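Local coordinates for gentamicin resistance protein (Enterococcus gallinarum, PDB 6CTZ) that probably phosphorylates the 2''-hydroxyl of aminoglycoside antibiotics such as kanamycin at the expense of a guanine nucleotide, which would confer resistance to gentamicin and its relatives, at residues 153-158 with 269-274; 187-192 with 217-222; 191-196 with 224-229. The protein carries 2 engineered substitutions. All blocks are in the same frame, centred on the assembly; numbering follows the deposited sequence.

In the fold
Interactions 2 and 3 belong to one site: their centres are 9 Å apart, they share Gly191 and Asp192, and Asp226 of interaction 3 reaches into interaction 2, its OD2 probably hydrogen-bonded to His190 N at 2.9 Å. Together they shape the wall that faces the middle ring and the 3-amino sugar of kanamycin, with a bound magnesium ion about 4 Å and GDP about 5 Å from the Asp192 side chain. Interaction 1 lies farther out among the helices, its centre 24 Å from that of interaction 2 and 22 Å from that of interaction 3. It touches neither, yet its Tyr269 covers the 6-amino sugar, so all three meet at the antibiotic.

Interaction 1: residues 153-158 with 269-274; sequences EDQVFP and YLLEGL. With KAN (kanamycin a), chain E.
Leu274 and Leu270, which both touch Val156, sit one helical turn apart and are joined by the helix hydrogen bond Leu274 N to Leu270 O at 2.9 Å. No hydrogen bond crosses between 153-158 and 269-274; what joins them is apolar contact, with Val156 lodged among three leucines. Its two methyls share the work. Val156 CG1, anti to the backbone N (chi1 170°), meets CD2 of Leu270 tip to tip at 3.7 Å. The Val156 side chain crosses those of Leu271 and Leu274 at about a right angle, its CG2 3.8 Å from Leu271 CD2 and 3.9 Å from Leu274 CD1.

Gln155 adds a polar border. Its extended chain crosses Leu271 at about a right angle, and CD2 of that leucine rests against the amide group, 3.7 Å from Gln155 OE1. The backbone takes part as well: Gln155 O comes within 3.6 Å of Leu274 CD1. Leu271 also packs on Ala151 and Leu148, about one and two turns back from Gln155 along helix 141-155, while Leu270 also touches Ile286 and Leu289 of helix 279-296.

Tyr269 leaves the same helix in another direction and serves the antibiotic. Kanamycin C2 sits 3.8 Å above the plane of the Tyr269 ring, over its centre, and the sugar ring oxygen O5 is 3.4 Å from Tyr269 CE1, so the 6-amino sugar lies across the phenol face. A hydrogen bond from Tyr269 OH to Glu284 OE1 ties the far end of the ring to helix 279-296.

Helix 251-276 is thus wedged between the end of helix 141-155 on one flank and the drug on another, an arrangement that belongs to the helical lobe of the kinase-like aminoglycoside phosphotransferase fold and its aminoglycoside pocket.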
loop_
_atom_site.group_PDB
_atom_site.type_symbol
_atom_site.label_atom_id
_atom_site.label_comp_id
_atom_site.label_asym_id
_atom_site.label_seq_id
_atom_site.Cartn_x
_atom_site.Cartn_y
_atom_site.Cartn_z
ATOM N N GLU A 153 -4.682 -13.837 18.981
ATOM C CA GLU A 153 -4.968 -14.778 20.030
ATOM C C GLU A 153 -6.318 -14.519 20.645
ATOM O O GLU A 153 -7.072 -15.387 20.886
ATOM C CB GLU A 153 -3.948 -14.616 21.107
ATOM C CG GLU A 153 -4.186 -15.537 22.274
ATOM C CD GLU A 153 -3.044 -16.502 22.514
ATOM O OE1 GLU A 153 -1.873 -16.122 22.449
ATOM O OE2 GLU A 153 -3.327 -17.663 22.756
ATOM N N ASP A 154 -6.572 -13.262 20.868
ATOM C CA ASP A 154 -7.778 -12.759 21.454
ATOM C C ASP A 154 -9.024 -12.725 20.573
ATOM O O ASP A 154 -10.096 -13.123 20.966
ATOM C CB ASP A 154 -7.449 -11.319 21.784
ATOM C CG ASP A 154 -8.461 -10.700 22.585
ATOM O OD1 ASP A 154 -8.865 -11.351 23.522
ATOM O OD2 ASP A 154 -8.879 -9.564 22.289
ATOM N N GLN A 155 -8.868 -12.227 19.364
ATOM C CA GLN A 155 -10.019 -11.987 18.506
ATOM C C GLN A 155 -10.187 -13.013 17.395
ATOM O O GLN A 155 -11.308 -13.195 16.909
ATOM C CB GLN A 155 -9.911 -10.600 17.866
ATOM C CG GLN A 155 -9.615 -9.491 18.857
ATOM C CD GLN A 155 -9.565 -8.138 18.191
ATOM O OE1 GLN A 155 -10.479 -7.764 17.454
ATOM N NE2 GLN A 155 -8.491 -7.396 18.437
ATOM N N VAL A 156 -9.122 -13.680 16.975
ATOM C CA VAL A 156 -9.149 -14.530 15.796
ATOM C C VAL A 156 -9.136 -16.009 16.161
ATOM O O VAL A 156 -9.913 -16.792 15.614
ATOM C CB VAL A 156 -8.006 -14.174 14.822
ATOM C CG1 VAL A 156 -7.902 -15.214 13.720
ATOM C CG2 VAL A 156 -8.220 -12.771 14.238
ATOM N N PHE A 157 -8.261 -16.393 17.084
ATOM C CA PHE A 157 -8.168 -17.809 17.457
ATOM C C PHE A 157 -9.505 -18.491 17.771
ATOM O O PHE A 157 -9.743 -19.552 17.301
ATOM C CB PHE A 157 -7.157 -18.063 18.567
ATOM C CG PHE A 157 -5.719 -17.984 18.126
ATOM C CD1 PHE A 157 -5.385 -17.718 16.832
ATOM C CD2 PHE A 157 -4.721 -18.137 19.040
ATOM C CE1 PHE A 157 -4.071 -17.658 16.451
ATOM C CE2 PHE A 157 -3.406 -18.077 18.671
ATOM C CZ PHE A 157 -3.087 -17.835 17.375
ATOM N N PRO A 158 -10.406 -17.843 18.536
ATOM C CA PRO A 158 -11.688 -18.512 18.820
ATOM C C PRO A 158 -12.446 -18.936 17.579
ATOM O O PRO A 158 -13.221 -19.900 17.634
ATOM C CB PRO A 158 -12.462 -17.455 19.619
ATOM C CG PRO A 158 -11.404 -16.670 20.297
ATOM C CD PRO A 158 -10.266 -16.594 19.310
ATOM N N TYR A 269 -6.319 -8.503 7.577
ATOM C CA TYR A 269 -7.535 -8.340 6.793
ATOM C C TYR A 269 -8.743 -8.874 7.548
ATOM O O TYR A 269 -9.794 -8.227 7.591
ATOM C CB TYR A 269 -7.366 -9.061 5.458
ATOM C CG TYR A 269 -8.504 -8.856 4.489
ATOM C CD1 TYR A 269 -8.727 -7.616 3.899
ATOM C CD2 TYR A 269 -9.339 -9.908 4.142
ATOM C CE1 TYR A 269 -9.759 -7.427 3.002
ATOM C CE2 TYR A 269 -10.376 -9.727 3.241
ATOM C CZ TYR A 269 -10.583 -8.487 2.675
ATOM O OH TYR A 269 -11.613 -8.309 1.778
ATOM N N LEU A 270 -8.606 -10.049 8.166
ATOM C CA LEU A 270 -9.682 -10.584 8.990
ATOM C C LEU A 270 -9.979 -9.674 10.177
ATOM O O LEU A 270 -11.145 -9.440 10.509
ATOM C CB LEU A 270 -9.323 -11.992 9.461
ATOM C CG LEU A 270 -10.317 -12.637 10.425
ATOM C CD1 LEU A 270 -11.713 -12.654 9.816
ATOM C CD2 LEU A 270 -9.852 -14.034 10.763
ATOM N N LEU A 271 -8.937 -9.144 10.827
ATOM C CA LEU A 271 -9.161 -8.261 11.971
ATOM C C LEU A 271 -9.946 -7.017 11.573
ATOM O O LEU A 271 -10.769 -6.518 12.351
ATOM C CB LEU A 271 -7.829 -7.879 12.611
ATOM C CG LEU A 271 -7.265 -8.917 13.577
ATOM C CD1 LEU A 271 -5.853 -8.547 13.960
ATOM C CD2 LEU A 271 -8.149 -9.011 14.810
ATOM N N GLU A 272 -9.703 -6.497 10.368
ATOM C CA GLU A 272 -10.482 -5.362 9.883
ATOM C C GLU A 272 -11.948 -5.734 9.713
ATOM O O GLU A 272 -12.839 -4.937 10.032
ATOM C CB GLU A 272 -9.903 -4.854 8.563
ATOM C CG GLU A 272 -8.540 -4.200 8.683
ATOM C CD GLU A 272 -8.609 -2.767 9.181
ATOM O OE1 GLU A 272 -7.541 -2.212 9.521
ATOM O OE2 GLU A 272 -9.719 -2.193 9.224
ATOM N N GLY A 273 -12.220 -6.943 9.216
ATOM C CA GLY A 273 -13.599 -7.389 9.104
ATOM C C GLY A 273 -14.262 -7.571 10.455
ATOM O O GLY A 273 -15.443 -7.252 10.626
ATOM N N LEU A 274 -13.514 -8.083 11.435
ATOM C CA LEU A 274 -14.050 -8.211 12.787
ATOM C C LEU A 274 -14.348 -6.845 13.390
ATOM O O LEU A 274 -15.382 -6.658 14.042
ATOM C CB LEU A 274 -13.062 -8.987 13.657
ATOM C CG LEU A 274 -12.949 -10.480 13.351
ATOM C CD1 LEU A 274 -11.691 -11.063 13.974
ATOM C CD2 LEU A 274 -14.177 -11.215 13.849
HETATM C C1 KAN E . -6.861 -8.030 0.819
HETATM C C2 KAN E . -6.640 -9.496 1.191
HETATM C C3 KAN E . -6.632 -10.341 -0.065
HETATM C C4 KAN E . -7.971 -10.140 -0.757
HETATM C C5 KAN E . -8.203 -8.668 -1.087
HETATM C C6 KAN E . -9.580 -8.438 -1.702
HETATM C C7 KAN E . -3.738 -3.920 -0.381
HETATM C C8 KAN E . -4.882 -3.919 0.630
HETATM C C9 KAN E . -5.253 -5.357 1.006
HETATM C C10 KAN E . -5.604 -6.193 -0.226
HETATM C C11 KAN E . -4.474 -6.129 -1.256
HETATM C C12 KAN E . -4.143 -4.690 -1.632
HETATM C C13 KAN E . -5.392 -2.628 2.624
HETATM C C14 KAN E . -4.922 -1.294 3.183
HETATM C C15 KAN E . -3.630 -1.522 3.974
HETATM C C16 KAN E . -3.871 -2.568 5.056
HETATM C C17 KAN E . -4.436 -3.830 4.434
HETATM C C18 KAN E . -4.796 -4.821 5.530
HETATM N N1 KAN E . -9.742 -7.015 -1.934
HETATM N N2 KAN E . -4.817 -6.873 -2.463
HETATM N N3 KAN E . -3.378 -2.542 -0.712
HETATM N N4 KAN E . -3.126 -0.296 4.580
HETATM O O5 KAN E . -8.051 -7.814 0.053
HETATM O O6 KAN E . -5.387 -9.617 1.870
HETATM O O7 KAN E . -6.452 -11.726 0.252
HETATM O O8 KAN E . -7.989 -10.909 -1.962
HETATM O O9 KAN E . -5.706 -7.580 0.105
HETATM O O10 KAN E . -6.398 -5.335 1.874
HETATM O O11 KAN E . -4.399 -3.180 1.761
HETATM O O12 KAN E . -5.615 -3.525 3.708
HETATM O O13 KAN E . -4.749 -0.389 2.090
HETATM O O14 KAN E . -2.653 -2.920 5.735
HETATM O O15 KAN E . -5.323 -6.011 4.934
#

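Interaction 2: residues 187-192 with 217-222; sequences RLIHGD and DAAISD. With KAN (kanamycin a), chain E.
Ile189 and Ala219 form a hydrogen-bonded antiparallel pair: Ile189 N gives a straight bond to Ala219 O at 2.9 Å, and Ala219 N returns a longer one to Ile189 O at 3.3 Å. Arg187 and Ser221 repeat the pattern, with Leu188 opposite Ile220 as the non-hydrogen-bonded pair between.

The apolar contacts lie on both faces of this short antiparallel pairing. Ile189 CG1 stands between the backbone N and the carbonyl carbon (chi1 67°), and beyond it CD1 rests on Ser221 CB at 3.9 Å. On the other face Ile220 CD1 curls back to Leu188 CB, and Val128, Ala131 and Ile132 of helix 128-133 press on Ile220.

Past the strand, bonding passes to side chains and water. His190 ND1 accepts Asp192 N at 3.1 Å close to the ring plane, while NE2 is bonded to Ile213 O, which is consistent with the ring helping to fix the backbone that leads to Asp192. A water accepts Asp217 N and lies close to His190 O, to which it may donate.

The polar ends converge on kanamycin. Asp192 OD1 accepts amine N3 of the central ring, probably protonated, at 2.8 Å, and Asp192 OD2 accepts hydroxyl O13 at 2.7 Å. Asp217 OD2 takes N4 at 2.8 Å. The two carboxylates stand at 88° to each other, with Asp192 OD2 and Asp217 OD2 only 3.5 Å apart. Side by side they offer acceptors to the drug's amines and hydroxyl. Because O13 is the 2''-hydroxyl, this is consistent with Asp192, of the His-Gly-Asp sequence, being the catalytic aspartate that would orient it for phosphate transfer, as in related kinase-like enzymes.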
loop_
_atom_site.group_PDB
_atom_site.type_symbol
_atom_site.label_atom_id
_atom_site.label_comp_id
_atom_site.label_asym_id
_atom_site.label_seq_id
_atom_site.Cartn_x
_atom_site.Cartn_y
_atom_site.Cartn_z
ATOM N N ARG A 187 14.275 1.850 6.260
ATOM C CA ARG A 187 14.280 2.725 5.098
ATOM C C ARG A 187 12.891 3.319 4.953
ATOM O O ARG A 187 11.919 2.792 5.497
ATOM C CB ARG A 187 14.519 1.930 3.805
ATOM C CG ARG A 187 15.733 1.043 3.793
ATOM C CD ARG A 187 16.996 1.848 3.659
ATOM N NE ARG A 187 18.150 0.959 3.624
ATOM C CZ ARG A 187 19.411 1.366 3.694
ATOM N NH1 ARG A 187 19.681 2.660 3.788
ATOM N NH2 ARG A 187 20.400 0.478 3.669
ATOM N N LEU A 188 12.794 4.410 4.193
ATOM C CA LEU A 188 11.476 4.850 3.736
ATOM C C LEU A 188 10.857 3.773 2.854
ATOM O O LEU A 188 11.491 3.312 1.902
ATOM C CB LEU A 188 11.595 6.136 2.927
ATOM C CG LEU A 188 10.265 6.646 2.339
ATOM C CD1 LEU A 188 9.272 7.016 3.432
ATOM C CD2 LEU A 188 10.510 7.823 1.410
ATOM N N ILE A 189 9.627 3.361 3.181
ATOM C CA ILE A 189 8.855 2.447 2.342
ATOM C C ILE A 189 7.544 3.110 1.943
ATOM O O ILE A 189 7.024 3.990 2.640
ATOM C CB ILE A 189 8.584 1.080 3.016
ATOM C CG1 ILE A 189 7.653 1.200 4.228
ATOM C CG2 ILE A 189 9.891 0.418 3.424
ATOM C CD1 ILE A 189 7.133 -0.142 4.714
ATOM N N HIS A 190 6.995 2.664 0.806
ATOM C CA HIS A 190 5.665 3.113 0.398
ATOM C C HIS A 190 4.605 2.592 1.364
ATOM O O HIS A 190 3.701 3.335 1.772
ATOM C CB HIS A 190 5.399 2.647 -1.032
ATOM C CG HIS A 190 4.033 2.978 -1.550
ATOM N ND1 HIS A 190 2.913 2.251 -1.221
ATOM C CD2 HIS A 190 3.622 3.941 -2.414
ATOM C CE1 HIS A 190 1.863 2.754 -1.851
ATOM N NE2 HIS A 190 2.265 3.782 -2.580
ATOM N N GLY A 191 4.722 1.323 1.768
ATOM C CA GLY A 191 3.881 0.761 2.796
ATOM C C GLY A 191 2.586 0.133 2.333
ATOM O O GLY A 191 1.953 -0.575 3.123
ATOM N N ASP A 192 2.168 0.363 1.095
ATOM C CA ASP A 192 0.936 -0.229 0.585
ATOM C C ASP A 192 1.092 -0.436 -0.921
ATOM O O ASP A 192 0.280 0.018 -1.732
ATOM C CB ASP A 192 -0.258 0.658 0.944
ATOM C CG ASP A 192 -1.585 -0.070 0.884
ATOM O OD1 ASP A 192 -1.627 -1.312 1.045
ATOM O OD2 ASP A 192 -2.610 0.620 0.700
ATOM N N ASP A 217 0.438 4.970 3.767
ATOM C CA ASP A 217 1.106 4.035 4.659
ATOM C C ASP A 217 2.615 4.231 4.693
ATOM O O ASP A 217 3.324 3.384 5.235
ATOM C CB ASP A 217 0.742 2.592 4.297
ATOM C CG ASP A 217 -0.674 2.242 4.685
ATOM O OD1 ASP A 217 -1.024 2.373 5.883
ATOM O OD2 ASP A 217 -1.445 1.832 3.801
ATOM N N ALA A 218 3.126 5.326 4.139
ATOM C CA ALA A 218 4.568 5.540 4.135
ATOM C C ALA A 218 5.119 5.496 5.555
ATOM O O ALA A 218 4.527 6.037 6.497
ATOM C CB ALA A 218 4.920 6.875 3.477
ATOM N N ALA A 219 6.255 4.825 5.710
ATOM C CA ALA A 219 6.812 4.585 7.034
ATOM C C ALA A 219 8.316 4.414 6.899
ATOM O O ALA A 219 8.828 4.132 5.814
ATOM C CB ALA A 219 6.195 3.341 7.681
ATOM N N ILE A 220 9.024 4.606 8.006
ATOM C CA ILE A 220 10.415 4.177 8.106
ATOM C C ILE A 220 10.359 2.775 8.699
ATOM O O ILE A 220 10.008 2.604 9.873
ATOM C CB ILE A 220 11.247 5.119 8.986
ATOM C CG1 ILE A 220 11.166 6.560 8.462
ATOM C CG2 ILE A 220 12.686 4.612 9.060
ATOM C CD1 ILE A 220 11.513 6.701 7.006
ATOM N N SER A 221 10.629 1.767 7.877
ATOM C CA SER A 221 10.391 0.395 8.309
ATOM C C SER A 221 11.263 -0.550 7.487
ATOM O O SER A 221 12.248 -0.131 6.869
ATOM C CB SER A 221 8.893 0.062 8.197
ATOM O OG SER A 221 8.580 -1.130 8.894
ATOM N N ASP A 222 10.898 -1.818 7.480
ATOM C CA ASP A 222 11.687 -2.827 6.794
ATOM C C ASP A 222 11.437 -2.719 5.294
ATOM O O ASP A 222 10.295 -2.901 4.857
ATOM C CB ASP A 222 11.254 -4.198 7.292
ATOM C CG ASP A 222 12.121 -5.324 6.774
ATOM O OD1 ASP A 222 12.828 -5.159 5.748
ATOM O OD2 ASP A 222 12.078 -6.399 7.400
HETATM C C1 KAN E . -6.861 -8.030 0.819
HETATM C C2 KAN E . -6.640 -9.496 1.191
HETATM C C3 KAN E . -6.632 -10.341 -0.065
HETATM C C4 KAN E . -7.971 -10.140 -0.757
HETATM C C5 KAN E . -8.203 -8.668 -1.087
HETATM C C6 KAN E . -9.580 -8.438 -1.702
HETATM C C7 KAN E . -3.738 -3.920 -0.381
HETATM C C8 KAN E . -4.882 -3.919 0.630
HETATM C C9 KAN E . -5.253 -5.357 1.006
HETATM C C10 KAN E . -5.604 -6.193 -0.226
HETATM C C11 KAN E . -4.474 -6.129 -1.256
HETATM C C12 KAN E . -4.143 -4.690 -1.632
HETATM C C13 KAN E . -5.392 -2.628 2.624
HETATM C C14 KAN E . -4.922 -1.294 3.183
HETATM C C15 KAN E . -3.630 -1.522 3.974
HETATM C C16 KAN E . -3.871 -2.568 5.056
HETATM C C17 KAN E . -4.436 -3.830 4.434
HETATM C C18 KAN E . -4.796 -4.821 5.530
HETATM N N1 KAN E . -9.742 -7.015 -1.934
HETATM N N2 KAN E . -4.817 -6.873 -2.463
HETATM N N3 KAN E . -3.378 -2.542 -0.712
HETATM N N4 KAN E . -3.126 -0.296 4.580
HETATM O O5 KAN E . -8.051 -7.814 0.053
HETATM O O6 KAN E . -5.387 -9.617 1.870
HETATM O O7 KAN E . -6.452 -11.726 0.252
HETATM O O8 KAN E . -7.989 -10.909 -1.962
HETATM O O9 KAN E . -5.706 -7.580 0.105
HETATM O O10 KAN E . -6.398 -5.335 1.874
HETATM O O11 KAN E . -4.399 -3.180 1.761
HETATM O O12 KAN E . -5.615 -3.525 3.708
HETATM O O13 KAN E . -4.749 -0.389 2.090
HETATM O O14 KAN E . -2.653 -2.920 5.735
HETATM O O15 KAN E . -5.323 -6.011 4.934
HETATM O O HOH W 1 1.013 3.883 1.242
#

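Interaction 3: residues 191-196 with 224-229; sequences GDLSPD and DYDYVY. With KAN (kanamycin a), chain E.
Tyr229 presents a ring edge to Leu193 N and spreads one face beneath kanamycin, whose C7 lies 3.7 Å above the plane and over the centre. On the opposite face is Val228 CG1, offset toward the rim. In plane at the Tyr229 edge lies a water that donates to Gly191 O at 2.7 Å and to Asp192 OD1 at 3.0 Å, with only a weak bond to Tyr229 OH. Val228 CG1 also lies on a face of Tyr225, whose edge is turned to Gly191, with Tyr225 CE2 3.7 Å from Gly191 O in the ring plane. Asp192 OD1 approaches Tyr229 CE2 obliquely.

Asp226 secures the backbone here. Its OD1 uses the syn lone pair to accept Gly191 N at 2.9 Å and also accepts a hydrogen bond from a second water, which in turn accepts Leu193 N. A third water donates to Leu193 O and to Asp226 O and accepts Tyr229 N at 2.8 Å, bridging the loop to the segment 224-229. Leu193 itself is the centre of an inverse gamma turn, closed by Ser194 N to Asp192 O.

Ser194 CB packs 3.5 Å from Tyr229 CB. With OG between the backbone N and the carbonyl carbon (chi1 44°), Ser194 OG accepts kanamycin N3 at 2.8 Å and donates to Asp196 OD1.

Tyr229 OH is bonded to Asp265 OD1, so the ring is held at its far end too. Gly191 N, Leu193 N and Leu193 O are met by one carboxylate and ordered water. N3 is gripped by Asp192 OD1 and Ser194 OG while C7 of its ring lies over the Tyr229 face, a setting that would suit a protonated amine.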
loop_
_atom_site.group_PDB
_atom_site.type_symbol
_atom_site.label_atom_id
_atom_site.label_comp_id
_atom_site.label_asym_id
_atom_site.label_seq_id
_atom_site.Cartn_x
_atom_site.Cartn_y
_atom_site.Cartn_z
ATOM N N GLY A 191 4.722 1.323 1.768
ATOM C CA GLY A 191 3.881 0.761 2.796
ATOM C C GLY A 191 2.586 0.133 2.333
ATOM O O GLY A 191 1.953 -0.575 3.123
ATOM N N ASP A 192 2.168 0.363 1.095
ATOM C CA ASP A 192 0.936 -0.229 0.585
ATOM C C ASP A 192 1.092 -0.436 -0.921
ATOM O O ASP A 192 0.280 0.018 -1.732
ATOM C CB ASP A 192 -0.258 0.658 0.944
ATOM C CG ASP A 192 -1.585 -0.070 0.884
ATOM O OD1 ASP A 192 -1.627 -1.312 1.045
ATOM O OD2 ASP A 192 -2.610 0.620 0.700
ATOM N N LEU A 193 2.174 -1.115 -1.316
ATOM C CA LEU A 193 2.633 -1.088 -2.706
ATOM C C LEU A 193 1.991 -2.229 -3.501
ATOM O O LEU A 193 2.623 -3.212 -3.880
ATOM C CB LEU A 193 4.155 -1.116 -2.756
ATOM C CG LEU A 193 4.788 -0.791 -4.108
ATOM C CD1 LEU A 193 4.482 0.645 -4.525
ATOM C CD2 LEU A 193 6.290 -0.984 -4.042
ATOM N N SER A 194 0.704 -2.064 -3.753
ATOM C CA SER A 194 -0.119 -3.030 -4.454
ATOM C C SER A 194 -0.507 -2.491 -5.821
ATOM O O SER A 194 -0.510 -1.273 -6.041
ATOM C CB SER A 194 -1.384 -3.340 -3.640
ATOM O OG SER A 194 -1.972 -2.162 -3.110
ATOM N N PRO A 195 -0.864 -3.374 -6.765
ATOM C CA PRO A 195 -1.047 -2.938 -8.161
ATOM C C PRO A 195 -2.301 -2.110 -8.397
ATOM O O PRO A 195 -2.421 -1.513 -9.481
ATOM C CB PRO A 195 -1.045 -4.257 -8.954
ATOM C CG PRO A 195 -1.413 -5.304 -7.943
ATOM C CD PRO A 195 -0.760 -4.844 -6.669
ATOM N N ASP A 196 -3.209 -2.018 -7.419
ATOM C CA ASP A 196 -4.289 -1.035 -7.484
ATOM C C ASP A 196 -3.774 0.398 -7.364
ATOM O O ASP A 196 -4.555 1.344 -7.519
ATOM C CB ASP A 196 -5.380 -1.330 -6.438
ATOM C CG ASP A 196 -4.898 -1.156 -5.016
ATOM O OD1 ASP A 196 -3.691 -1.296 -4.782
ATOM O OD2 ASP A 196 -5.727 -0.859 -4.126
ATOM N N ASP A 224 11.883 -4.758 3.014
ATOM C CA ASP A 224 11.291 -5.978 2.472
ATOM C C ASP A 224 9.771 -5.977 2.556
ATOM O O ASP A 224 9.120 -6.762 1.849
ATOM C CB ASP A 224 11.858 -7.200 3.190
ATOM C CG ASP A 224 13.337 -7.399 2.926
ATOM O OD1 ASP A 224 13.831 -6.917 1.885
ATOM O OD2 ASP A 224 14.006 -8.059 3.748
ATOM N N TYR A 225 9.182 -5.135 3.413
ATOM C CA TYR A 225 7.725 -5.082 3.470
ATOM C C TYR A 225 7.120 -4.619 2.146
ATOM O O TYR A 225 5.987 -4.994 1.821
ATOM C CB TYR A 225 7.224 -4.203 4.625
ATOM C CG TYR A 225 5.746 -4.394 4.801
ATOM C CD1 TYR A 225 5.258 -5.496 5.494
ATOM C CD2 TYR A 225 4.825 -3.517 4.217
ATOM C CE1 TYR A 225 3.900 -5.716 5.629
ATOM C CE2 TYR A 225 3.458 -3.731 4.345
ATOM C CZ TYR A 225 3.005 -4.831 5.060
ATOM O OH TYR A 225 1.656 -5.065 5.190
ATOM N N ASP A 226 7.854 -3.826 1.360
ATOM C CA ASP A 226 7.283 -3.358 0.099
ATOM C C ASP A 226 7.175 -4.456 -0.945
ATOM O O ASP A 226 6.691 -4.189 -2.048
ATOM C CB ASP A 226 8.034 -2.138 -0.444
ATOM C CG ASP A 226 7.437 -0.810 0.025
ATOM O OD1 ASP A 226 6.342 -0.788 0.642
ATOM O OD2 ASP A 226 8.071 0.228 -0.261
ATOM N N TYR A 227 7.589 -5.685 -0.632
ATOM C CA TYR A 227 7.305 -6.807 -1.511
ATOM C C TYR A 227 5.977 -7.500 -1.212
ATOM O O TYR A 227 5.575 -8.358 -2.001
ATOM C CB TYR A 227 8.416 -7.855 -1.412
ATOM C CG TYR A 227 9.755 -7.435 -1.973
ATOM C CD1 TYR A 227 9.932 -7.248 -3.342
ATOM C CD2 TYR A 227 10.860 -7.284 -1.140
ATOM C CE1 TYR A 227 11.153 -6.895 -3.863
ATOM C CE2 TYR A 227 12.102 -6.932 -1.658
ATOM C CZ TYR A 227 12.237 -6.735 -3.018
ATOM O OH TYR A 227 13.449 -6.403 -3.571
ATOM N N VAL A 228 5.289 -7.162 -0.111
ATOM C CA VAL A 228 4.182 -8.003 0.364
ATOM C C VAL A 228 3.071 -8.135 -0.672
ATOM O O VAL A 228 2.579 -9.244 -0.918
ATOM C CB VAL A 228 3.663 -7.559 1.747
ATOM C CG1 VAL A 228 3.033 -6.180 1.713
ATOM C CG2 VAL A 228 2.657 -8.582 2.285
ATOM N N TYR A 229 2.650 -7.018 -1.284
ATOM C CA TYR A 229 1.567 -7.082 -2.262
ATOM C C TYR A 229 2.048 -7.413 -3.661
ATOM O O TYR A 229 1.253 -7.894 -4.478
ATOM C CB TYR A 229 0.693 -5.819 -2.230
ATOM C CG TYR A 229 0.131 -5.594 -0.847
ATOM C CD1 TYR A 229 -0.743 -6.511 -0.272
ATOM C CD2 TYR A 229 0.497 -4.479 -0.099
ATOM C CE1 TYR A 229 -1.224 -6.336 1.011
ATOM C CE2 TYR A 229 0.014 -4.294 1.186
ATOM C CZ TYR A 229 -0.841 -5.229 1.736
ATOM O OH TYR A 229 -1.320 -5.050 3.009
HETATM C C1 KAN E . -6.861 -8.030 0.819
HETATM C C2 KAN E . -6.640 -9.496 1.191
HETATM C C3 KAN E . -6.632 -10.341 -0.065
HETATM C C4 KAN E . -7.971 -10.140 -0.757
HETATM C C5 KAN E . -8.203 -8.668 -1.087
HETATM C C6 KAN E . -9.580 -8.438 -1.702
HETATM C C7 KAN E . -3.738 -3.920 -0.381
HETATM C C8 KAN E . -4.882 -3.919 0.630
HETATM C C9 KAN E . -5.253 -5.357 1.006
HETATM C C10 KAN E . -5.604 -6.193 -0.226
HETATM C C11 KAN E . -4.474 -6.129 -1.256
HETATM C C12 KAN E . -4.143 -4.690 -1.632
HETATM C C13 KAN E . -5.392 -2.628 2.624
HETATM C C14 KAN E . -4.922 -1.294 3.183
HETATM C C15 KAN E . -3.630 -1.522 3.974
HETATM C C16 KAN E . -3.871 -2.568 5.056
HETATM C C17 KAN E . -4.436 -3.830 4.434
HETATM C C18 KAN E . -4.796 -4.821 5.530
HETATM N N1 KAN E . -9.742 -7.015 -1.934
HETATM N N2 KAN E . -4.817 -6.873 -2.463
HETATM N N3 KAN E . -3.378 -2.542 -0.712
HETATM N N4 KAN E . -3.126 -0.296 4.580
HETATM O O5 KAN E . -8.051 -7.814 0.053
HETATM O O6 KAN E . -5.387 -9.617 1.870
HETATM O O7 KAN E . -6.452 -11.726 0.252
HETATM O O8 KAN E . -7.989 -10.909 -1.962
HETATM O O9 KAN E . -5.706 -7.580 0.105
HETATM O O10 KAN E . -6.398 -5.335 1.874
HETATM O O11 KAN E . -4.399 -3.180 1.761
HETATM O O12 KAN E . -5.615 -3.525 3.708
HETATM O O13 KAN E . -4.749 -0.389 2.090
HETATM O O14 KAN E . -2.653 -2.920 5.735
HETATM O O15 KAN E . -5.323 -6.011 4.934
HETATM O O HOH W 2 -0.330 -1.898 3.639
HETATM O O HOH W 3 3.948 -2.272 0.697
HETATM O O HOH W 4 4.066 -4.732 -2.170
#